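Response regulator aspartate phosphatase I (Bacillus subtilis subsp. subtilis, PDB 4I1A) acts as a phosphatase that dephosphorylates and so inhibits the sporulation phosphotransferase Spo0F, and activates gene expression, excision and transfer of ICEBs1 by inactivating its repressor ImmR. Local coordinates at residues A[228-231]-A[232-236]; A[204-207]-A[208-211]. All coordinates share one frame; numbering follows the deposited sequence.

Interaction 1: residues A[228-231]-A[232-236]; sequences MNIG and ICYDE
The Y234 ring is the principal flat group: I230 meets it obliquely along its CD2-CE2 bond, and on that same side of the ring plane L204 CD2 stands over the face at Y234 CE1, 3.5 Å away. I230 CG2 lies 3.5 Å from Y234 CE2, and the two side chains run side by side in the same direction. This placement follows from the I230 torsion (chi1 -74°): CG1 turns beside the backbone N, which sets CG2 anti to that nitrogen and on the tyrosine side. The base of the ring also leans over the backbone, with Y234 CD2 3.5 Å from I230 O. That oxygen accepts the Y234 N-H at 3.0 Å, in a nearly straight bond (N-H...O 167°). Equivalent i to i+4 bonds run from I232 to M228, C233 to N229 and D235 to G231. A serine in place of Y234 would probably leave I230 CG2 without its ring partner and open a gap towards L204. The Ile-Gly-x-x-Tyr spacing resembles the TPR consensus, consistent with the predicted repeat 224-257. D235 forms a salt bridge from OD1 to K275 NZ. Three helices contact this turn: 200-215 meets N229 and I230 through F207; 240-257 receives Y234 on K242 and A243; 261-275 packs against M228 through F261 and T265, and against I232 through K264.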
ATOM      1  N   MET A 228      -0.717  10.791  -0.763  1.00 63.59           N
ATOM      2  CA  MET A 228       0.256   9.801  -0.323  1.00 54.52           C
ATOM      3  C   MET A 228       0.501   8.753  -1.410  1.00 54.95           C
ATOM      4  O   MET A 228       1.644   8.448  -1.759  1.00 55.36           O
ATOM      5  CB  MET A 228      -0.216   9.130   0.973  1.00 51.13           C
ATOM      6  CG  MET A 228       0.788   8.138   1.582  1.00 48.59           C
ATOM      7  SD  MET A 228       0.091   7.163   2.944  1.00 59.76           S
ATOM      8  CE  MET A 228      -1.104   6.151   2.091  1.00 56.06           C
ATOM      9  N   ASN A 229      -0.578   8.205  -1.949  1.00 52.50           N
ATOM     10  CA  ASN A 229      -0.460   7.150  -2.945  1.00 45.43           C
ATOM     11  C   ASN A 229       0.112   7.660  -4.266  1.00 53.05           C
ATOM     12  O   ASN A 229       0.874   6.958  -4.932  1.00 55.42           O
ATOM     13  CB  ASN A 229      -1.807   6.484  -3.150  1.00 59.04           C
ATOM     14  CG  ASN A 229      -2.156   5.550  -2.026  1.00 62.54           C
ATOM     15  OD1 ASN A 229      -1.327   4.742  -1.609  1.00 65.89           O
ATOM     16  ND2 ASN A 229      -3.384   5.650  -1.520  1.00 61.41           N
ATOM     17  N   ILE A 230      -0.248   8.890  -4.626  1.00 54.09           N
ATOM     18  CA  ILE A 230       0.361   9.569  -5.760  1.00 54.38           C
ATOM     19  C   ILE A 230       1.865   9.688  -5.568  1.00 56.02           C
ATOM     20  O   ILE A 230       2.636   9.335  -6.461  1.00 55.45           O
ATOM     21  CB  ILE A 230      -0.275  10.954  -6.004  1.00 59.57           C
ATOM     22  CG1 ILE A 230      -1.665  10.780  -6.634  1.00 60.70           C
ATOM     23  CG2 ILE A 230       0.577  11.773  -6.941  1.00 56.63           C
ATOM     24  CD1 ILE A 230      -2.493  12.053  -6.653  1.00 63.22           C
ATOM     25  N   GLY A 231       2.275  10.167  -4.393  1.00 61.07           N
ATOM     26  CA  GLY A 231       3.682  10.284  -4.053  1.00 55.34           C
ATOM     27  C   GLY A 231       4.396   8.942  -4.123  1.00 59.06           C
ATOM     28  O   GLY A 231       5.532   8.863  -4.586  1.00 60.55           O
ATOM     29  N   ILE A 232       3.728   7.882  -3.674  1.00 51.08           N
ATOM     30  CA  ILE A 232       4.308   6.540  -3.752  1.00 50.61           C
ATOM     31  C   ILE A 232       4.544   6.074  -5.200  1.00 55.01           C
ATOM     32  O   ILE A 232       5.601   5.527  -5.508  1.00 51.65           O
ATOM     33  CB  ILE A 232       3.452   5.503  -2.987  1.00 52.38           C
ATOM     34  CG1 ILE A 232       3.562   5.757  -1.483  1.00 50.66           C
ATOM     35  CG2 ILE A 232       3.852   4.065  -3.348  1.00 39.25           C
ATOM     36  CD1 ILE A 232       2.784   4.769  -0.649  1.00 52.99           C
ATOM     37  N   CYS A 233       3.570   6.293  -6.085  1.00 53.00           N
ATOM     38  CA  CYS A 233       3.763   5.961  -7.503  1.00 58.28           C
ATOM     39  C   CYS A 233       4.911   6.764  -8.123  1.00 61.40           C
ATOM     40  O   CYS A 233       5.753   6.214  -8.838  1.00 60.51           O
ATOM     41  CB  CYS A 233       2.481   6.173  -8.311  1.00 44.94           C
ATOM     42  SG  CYS A 233       1.123   5.114  -7.807  1.00 56.21           S
ATOM     43  N   TYR A 234       4.944   8.060  -7.829  1.00 58.93           N
ATOM     44  CA  TYR A 234       5.985   8.939  -8.344  1.00 52.93           C
ATOM     45  C   TYR A 234       7.376   8.482  -7.926  1.00 59.85           C
ATOM     46  O   TYR A 234       8.306   8.509  -8.729  1.00 61.49           O
ATOM     47  CB  TYR A 234       5.731  10.373  -7.893  1.00 51.33           C
ATOM     48  CG  TYR A 234       4.824  11.170  -8.821  1.00 58.68           C
ATOM     49  CD1 TYR A 234       4.931  11.057 -10.204  1.00 54.42           C
ATOM     50  CD2 TYR A 234       3.878  12.049  -8.311  1.00 58.37           C
ATOM     51  CE1 TYR A 234       4.116  11.791 -11.050  1.00 62.79           C
ATOM     52  CE2 TYR A 234       3.060  12.784  -9.148  1.00 63.84           C
ATOM     53  CZ  TYR A 234       3.182  12.653 -10.516  1.00 66.59           C
ATOM     54  OH  TYR A 234       2.375  13.395 -11.351  1.00 64.82           O
ATOM     55  N   ASP A 235       7.505   8.043  -6.674  1.00 62.09           N
ATOM     56  CA  ASP A 235       8.759   7.498  -6.154  1.00 58.72           C
ATOM     57  C   ASP A 235       9.188   6.292  -6.983  1.00 59.05           C
ATOM     58  O   ASP A 235      10.357   6.156  -7.350  1.00 63.44           O
ATOM     59  CB  ASP A 235       8.599   7.109  -4.663  1.00 59.45           C
ATOM     60  CG  ASP A 235       9.799   6.343  -4.111  1.00 58.31           C
ATOM     61  OD1 ASP A 235      10.946   6.712  -4.424  1.00 60.27           O
ATOM     62  OD2 ASP A 235       9.598   5.362  -3.367  1.00 63.32           O
ATOM     63  N   GLU A 236       8.232   5.416  -7.271  1.00 57.72           N
ATOM     64  CA  GLU A 236       8.470   4.260  -8.126  1.00 69.47           C
ATOM     65  C   GLU A 236       8.841   4.663  -9.547  1.00 73.30           C
ATOM     66  O   GLU A 236       9.643   3.999 -10.198  1.00 79.45           O
ATOM     67  CB  GLU A 236       7.227   3.362  -8.164  1.00 76.24           C
ATOM     68  CG  GLU A 236       6.940   2.675  -6.848  1.00 81.48           C
ATOM     69  CD  GLU A 236       8.009   1.661  -6.488  1.00 86.99           C
ATOM     70  OE1 GLU A 236       8.591   1.055  -7.419  1.00 88.43           O
ATOM     71  OE2 GLU A 236       8.269   1.474  -5.277  1.00 83.00           O
TER

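Interaction 2: residues A[204-207]-A[208-211]; sequences LEQF and LKSL
L204 and L208 pass each other at a slant on one side of the helix, with L204 CG 3.9 Å from L208 CD1. A second touch, L204 CD1 to L208 CG at 4.1 Å, shows that both branch points take part. L204 reaches forward because its CG is anti to the backbone N (chi1 176°), whereas the CG of L208 sits back beside its own nitrogen, 3.2 Å from L204 O. The same oxygen accepts the L208 N-H, so its surroundings are partly polar and partly aliphatic.

Q206 and K209 show a different arrangement, running alongside each other with their ends heading in one direction. K209 CE stands off the plane of the Q206 amide, at 3.8 Å from both OE1 and NE2. Bends at chi2 of Q206 (-55°) and chi3 of K209 (-66°) bring the two ends together. K209 NZ is 3.9 Å from Q206 NE2 and 4.0 Å from OE1, so the evidence supports aliphatic contact with the amide rather than a polar bond. The F207 side chain leaves the backbone away from 208-211; A191 on helix 180-196 and N229 on helix 220-236 touch it.

S210 N donates to Q206 O at 3.0 Å. S210 OG is hydrogen-bonded to Q187 OE1 on helix 180-196 and also lies near Q206 O, so the use of its proton is not settled.

F207 and S210 fall three residues apart, as the consensus Phe and Ala do in the second helix of a TPR, in keeping with the predicted repeat 184-217. Van der Waals contact gives the Q206-K209 pair no directional bond to fix its rotation, while Q187 OE1 and Q206 O offer the buried S210 hydroxyl two possible acceptors.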
ATOM      1  N   LEU A 204      -0.951   5.555 -11.098  1.00 57.66           N
ATOM      2  CA  LEU A 204      -0.920   7.000 -10.915  1.00 59.46           C
ATOM      3  C   LEU A 204      -2.140   7.689 -11.551  1.00 70.22           C
ATOM      4  O   LEU A 204      -2.704   8.625 -10.976  1.00 72.01           O
ATOM      5  CB  LEU A 204       0.383   7.591 -11.470  1.00 59.55           C
ATOM      6  CG  LEU A 204       0.463   9.120 -11.396  1.00 65.07           C
ATOM      7  CD1 LEU A 204       0.616   9.598  -9.947  1.00 54.86           C
ATOM      8  CD2 LEU A 204       1.569   9.669 -12.284  1.00 66.68           C
ATOM      9  N   GLU A 205      -2.548   7.230 -12.734  1.00 75.71           N
ATOM     10  CA  GLU A 205      -3.726   7.805 -13.384  1.00 74.39           C
ATOM     11  C   GLU A 205      -4.950   7.603 -12.505  1.00 70.06           C
ATOM     12  O   GLU A 205      -5.759   8.515 -12.347  1.00 79.75           O
ATOM     13  CB  GLU A 205      -3.967   7.204 -14.772  1.00 75.19           C
ATOM     14  CG  GLU A 205      -2.894   7.503 -15.813  1.00 81.86           C
ATOM     15  CD  GLU A 205      -2.905   6.495 -16.964  1.00 90.35           C
ATOM     16  OE1 GLU A 205      -3.967   5.876 -17.213  1.00 96.44           O
ATOM     17  OE2 GLU A 205      -1.848   6.308 -17.609  1.00 83.27           O
ATOM     18  N   GLN A 206      -5.086   6.407 -11.934  1.00 65.97           N
ATOM     19  CA  GLN A 206      -6.199   6.131 -11.030  1.00 62.51           C
ATOM     20  C   GLN A 206      -6.191   7.064  -9.823  1.00 65.03           C
ATOM     21  O   GLN A 206      -7.193   7.719  -9.529  1.00 67.25           O
ATOM     22  CB  GLN A 206      -6.174   4.684 -10.553  1.00 53.84           C
ATOM     23  CG  GLN A 206      -6.669   3.687 -11.584  1.00 77.22           C
ATOM     24  CD  GLN A 206      -8.056   4.016 -12.100  1.00 88.82           C
ATOM     25  OE1 GLN A 206      -8.982   4.268 -11.327  1.00 91.28           O
ATOM     26  NE2 GLN A 206      -8.203   4.024 -13.418  1.00 95.69           N
ATOM     27  N   PHE A 207      -5.055   7.117  -9.130  1.00 57.74           N
ATOM     28  CA  PHE A 207      -4.916   7.939  -7.931  1.00 58.66           C
ATOM     29  C   PHE A 207      -5.127   9.420  -8.241  1.00 64.63           C
ATOM     30  O   PHE A 207      -5.654  10.153  -7.406  1.00 66.62           O
ATOM     31  CB  PHE A 207      -3.550   7.720  -7.259  1.00 57.85           C
ATOM     32  CG  PHE A 207      -3.419   6.392  -6.541  1.00 58.65           C
ATOM     33  CD1 PHE A 207      -4.370   5.984  -5.615  1.00 60.38           C
ATOM     34  CD2 PHE A 207      -2.336   5.557  -6.787  1.00 53.93           C
ATOM     35  CE1 PHE A 207      -4.244   4.770  -4.950  1.00 47.65           C
ATOM     36  CE2 PHE A 207      -2.207   4.336  -6.127  1.00 52.59           C
ATOM     37  CZ  PHE A 207      -3.160   3.945  -5.207  1.00 46.66           C
ATOM     38  N   LEU A 208      -4.722   9.862  -9.431  1.00 67.59           N
ATOM     39  CA  LEU A 208      -4.958  11.258  -9.829  1.00 68.98           C
ATOM     40  C   LEU A 208      -6.449  11.557  -9.936  1.00 69.50           C
ATOM     41  O   LEU A 208      -6.899  12.645  -9.579  1.00 77.65           O
ATOM     42  CB  LEU A 208      -4.244  11.614 -11.137  1.00 67.34           C
ATOM     43  CG  LEU A 208      -2.723  11.799 -10.992  1.00 73.10           C
ATOM     44  CD1 LEU A 208      -2.053  11.896 -12.356  1.00 80.30           C
ATOM     45  CD2 LEU A 208      -2.387  13.025 -10.144  1.00 61.88           C
ATOM     46  N   LYS A 209      -7.216  10.586 -10.416  1.00 73.80           N
ATOM     47  CA  LYS A 209      -8.659  10.749 -10.477  1.00 75.03           C
ATOM     48  C   LYS A 209      -9.209  10.809  -9.063  1.00 72.65           C
ATOM     49  O   LYS A 209     -10.078  11.616  -8.759  1.00 77.95           O
ATOM     50  CB  LYS A 209      -9.323   9.618 -11.269  1.00 74.31           C
ATOM     51  CG  LYS A 209      -9.118   9.721 -12.774  1.00 87.49           C
ATOM     52  CD  LYS A 209     -10.147   8.889 -13.545  1.00 93.68           C
ATOM     53  CE  LYS A 209      -9.970   7.396 -13.305  1.00 97.33           C
ATOM     54  NZ  LYS A 209     -11.164   6.607 -13.738  1.00100.34           N
ATOM     55  N   SER A 210      -8.682   9.961  -8.192  1.00 70.47           N
ATOM     56  CA  SER A 210      -9.134   9.921  -6.810  1.00 69.67           C
ATOM     57  C   SER A 210      -8.959  11.269  -6.120  1.00 73.98           C
ATOM     58  O   SER A 210      -9.845  11.718  -5.394  1.00 78.35           O
ATOM     59  CB  SER A 210      -8.393   8.819  -6.054  1.00 67.82           C
ATOM     60  OG  SER A 210      -8.636   7.562  -6.666  1.00 65.76           O
ATOM     61  N   LEU A 211      -7.821  11.911  -6.373  1.00 72.69           N
ATOM     62  CA  LEU A 211      -7.509  13.221  -5.807  1.00 69.32           C
ATOM     63  C   LEU A 211      -8.517  14.275  -6.242  1.00 78.51           C
ATOM     64  O   LEU A 211      -8.934  15.108  -5.440  1.00 81.28           O
ATOM     65  CB  LEU A 211      -6.099  13.663  -6.211  1.00 68.94           C
ATOM     66  CG  LEU A 211      -5.655  15.023  -5.659  1.00 69.86           C
ATOM     67  CD1 LEU A 211      -5.738  15.023  -4.139  1.00 70.02           C
ATOM     68  CD2 LEU A 211      -4.247  15.387  -6.119  1.00 67.20           C
TER

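In the fold
From the N terminus, interaction 2 comes first, within helix 200-215, and interaction 1 follows within helix 220-236. Each joins adjacent turns of one helix, so neither closes a long loop; they stand in series and do not nest or cross. Their centres are about 11 Å apart, and the two turns pack directly: N229 CB lies 3.5 Å from F207 CE1, and I230 CD1 is 3.6 Å from L208 CD2. C233 SG meets F207 at CD2, close to the plane of the ring. These contacts join successive helices from the predicted repeats 184-217 and 224-257, linking one TPR unit to the next in the superhelical stack of the domain.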